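PDB 5OWU: importin subunit beta-1 from Saccharomyces cerevisiae, which carries proteins into the nucleus together with importin alpha, which recognises the classical nuclear localization signal of the cargo. Local coordinates for residues A784-D789 against I828-R833. Sequence-based numbering, arbitrary orientation.
Sequences AQVAED and IDYIKR
The methyl group of A787 sits over one face of the Y830 ring. A787 CB lies 4.0 Å from the centroid of the Y830 ring and 25° off the ring normal, a CH-pi contact. The methyl is shifted toward the CG–CD1 side, with A787 CB 3.7 Å from Y830 CD1. Y830 holds its CG anti to the backbone N (chi1 -179°), which carries the ring out to helix 776-788. The far end of the ring meets V786, whose CG1 is 3.4 Å from Y830 OH. One turn after Y830, the R833 chain bends at chi3. R833 NH2 makes a weak hydrogen bond (3.2 Å) to A787 O, in the last turn of helix 776-788. Y830 OH is hydrogen-bonded to S799 OG of helix 796-812, which satisfies the polar end of this buried side chain. A802 of the same helix touches both V786 and Y830. Y793 adds a cation-pi contact to R833. The axes of the two short segments approach to 10.6 Å at 55°, and A787 and Y830 have the nearest CA atoms. The contact thus joins HEAT 18 to HEAT 19 in the superhelical stack. Were Y830 an alanine, the A787 methyl would probably lose the ring face it rests on and S799 its hydroxyl partner. Apolar packing over the ring does most of the joining here, and the weak arginine bond supplements it at the margin.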
# COMPACT_ATOMS: atom_id res chain seq x y z
N ALA A 784 -3.45 -3.44 -25.39
CA ALA A 784 -2.22 -4.20 -25.26
C ALA A 784 -1.58 -3.96 -23.91
O ALA A 784 -1.10 -4.90 -23.25
CB ALA A 784 -1.26 -3.85 -26.39
N GLN A 785 -1.56 -2.70 -23.46
CA GLN A 785 -1.06 -2.44 -22.11
C GLN A 785 -1.84 -3.25 -21.08
O GLN A 785 -1.25 -3.78 -20.12
CB GLN A 785 -1.14 -0.95 -21.77
CG GLN A 785 -0.31 -0.07 -22.68
CD GLN A 785 -0.25 1.35 -22.17
OE1 GLN A 785 0.06 1.59 -21.00
NE2 GLN A 785 -0.56 2.30 -23.04
N VAL A 786 -3.16 -3.37 -21.25
CA VAL A 786 -3.95 -4.16 -20.31
C VAL A 786 -3.48 -5.61 -20.34
O VAL A 786 -3.29 -6.25 -19.30
CB VAL A 786 -5.45 -4.05 -20.64
CG1 VAL A 786 -6.27 -5.09 -19.83
CG2 VAL A 786 -5.95 -2.65 -20.34
N ALA A 787 -3.30 -6.16 -21.54
CA ALA A 787 -2.94 -7.57 -21.68
C ALA A 787 -1.54 -7.86 -21.16
O ALA A 787 -1.24 -9.02 -20.87
CB ALA A 787 -3.05 -7.99 -23.15
N GLU A 788 -0.68 -6.85 -21.04
CA GLU A 788 0.69 -7.07 -20.59
C GLU A 788 0.86 -7.03 -19.07
O GLU A 788 1.65 -7.80 -18.52
CB GLU A 788 1.63 -6.04 -21.22
CG GLU A 788 2.18 -6.45 -22.57
CD GLU A 788 2.93 -5.32 -23.25
OE1 GLU A 788 4.18 -5.28 -23.14
OE2 GLU A 788 2.28 -4.47 -23.89
N ASP A 789 0.14 -6.14 -18.38
CA ASP A 789 0.39 -5.92 -16.96
C ASP A 789 -0.63 -6.69 -16.13
O ASP A 789 -1.83 -6.41 -16.25
CB ASP A 789 0.33 -4.44 -16.62
CG ASP A 789 0.71 -4.14 -15.17
OD1 ASP A 789 0.50 -5.02 -14.30
OD2 ASP A 789 1.22 -3.04 -14.91
N ILE A 828 -5.54 -12.45 -29.95
CA ILE A 828 -6.12 -13.79 -29.86
C ILE A 828 -5.82 -14.41 -28.50
O ILE A 828 -6.72 -14.90 -27.80
CB ILE A 828 -5.60 -14.67 -31.01
CG1 ILE A 828 -6.10 -14.12 -32.36
CG2 ILE A 828 -6.02 -16.13 -30.83
CD1 ILE A 828 -5.18 -14.44 -33.54
N ASP A 829 -4.54 -14.40 -28.11
CA ASP A 829 -4.14 -14.99 -26.84
C ASP A 829 -4.86 -14.33 -25.67
O ASP A 829 -5.27 -15.01 -24.72
CB ASP A 829 -2.63 -14.88 -26.66
CG ASP A 829 -1.86 -15.70 -27.69
OD1 ASP A 829 -2.48 -16.57 -28.34
OD2 ASP A 829 -0.64 -15.47 -27.84
N TYR A 830 -5.01 -13.00 -25.70
CA TYR A 830 -5.69 -12.31 -24.61
C TYR A 830 -7.16 -12.71 -24.54
O TYR A 830 -7.69 -12.98 -23.45
CB TYR A 830 -5.56 -10.80 -24.79
CG TYR A 830 -6.22 -10.00 -23.69
CD1 TYR A 830 -5.89 -10.21 -22.36
CD2 TYR A 830 -7.18 -9.03 -23.99
CE1 TYR A 830 -6.49 -9.49 -21.36
CE2 TYR A 830 -7.79 -8.31 -22.99
CZ TYR A 830 -7.44 -8.54 -21.67
OH TYR A 830 -8.03 -7.82 -20.67
N ILE A 831 -7.84 -12.74 -25.69
CA ILE A 831 -9.22 -13.21 -25.72
C ILE A 831 -9.32 -14.59 -25.11
O ILE A 831 -10.24 -14.88 -24.33
CB ILE A 831 -9.75 -13.19 -27.17
CG1 ILE A 831 -9.83 -11.74 -27.68
CG2 ILE A 831 -11.12 -13.86 -27.25
CD1 ILE A 831 -10.20 -11.61 -29.15
N LYS A 832 -8.38 -15.47 -25.43
CA LYS A 832 -8.46 -16.85 -24.96
C LYS A 832 -8.19 -16.95 -23.46
O LYS A 832 -8.87 -17.69 -22.75
CB LYS A 832 -7.51 -17.73 -25.76
CG LYS A 832 -8.07 -18.08 -27.14
CD LYS A 832 -7.04 -18.00 -28.26
CE LYS A 832 -6.36 -19.34 -28.51
NZ LYS A 832 -5.61 -19.33 -29.80
N ARG A 833 -7.20 -16.21 -22.96
CA ARG A 833 -6.95 -16.19 -21.52
C ARG A 833 -8.15 -15.66 -20.76
O ARG A 833 -8.50 -16.17 -19.69
CB ARG A 833 -5.71 -15.35 -21.19
CG ARG A 833 -4.42 -15.84 -21.82
CD ARG A 833 -3.20 -15.36 -21.04
NE ARG A 833 -3.31 -13.97 -20.61
CZ ARG A 833 -2.89 -12.91 -21.30
NH1 ARG A 833 -2.32 -13.07 -22.49
NH2 ARG A 833 -3.04 -11.69 -20.81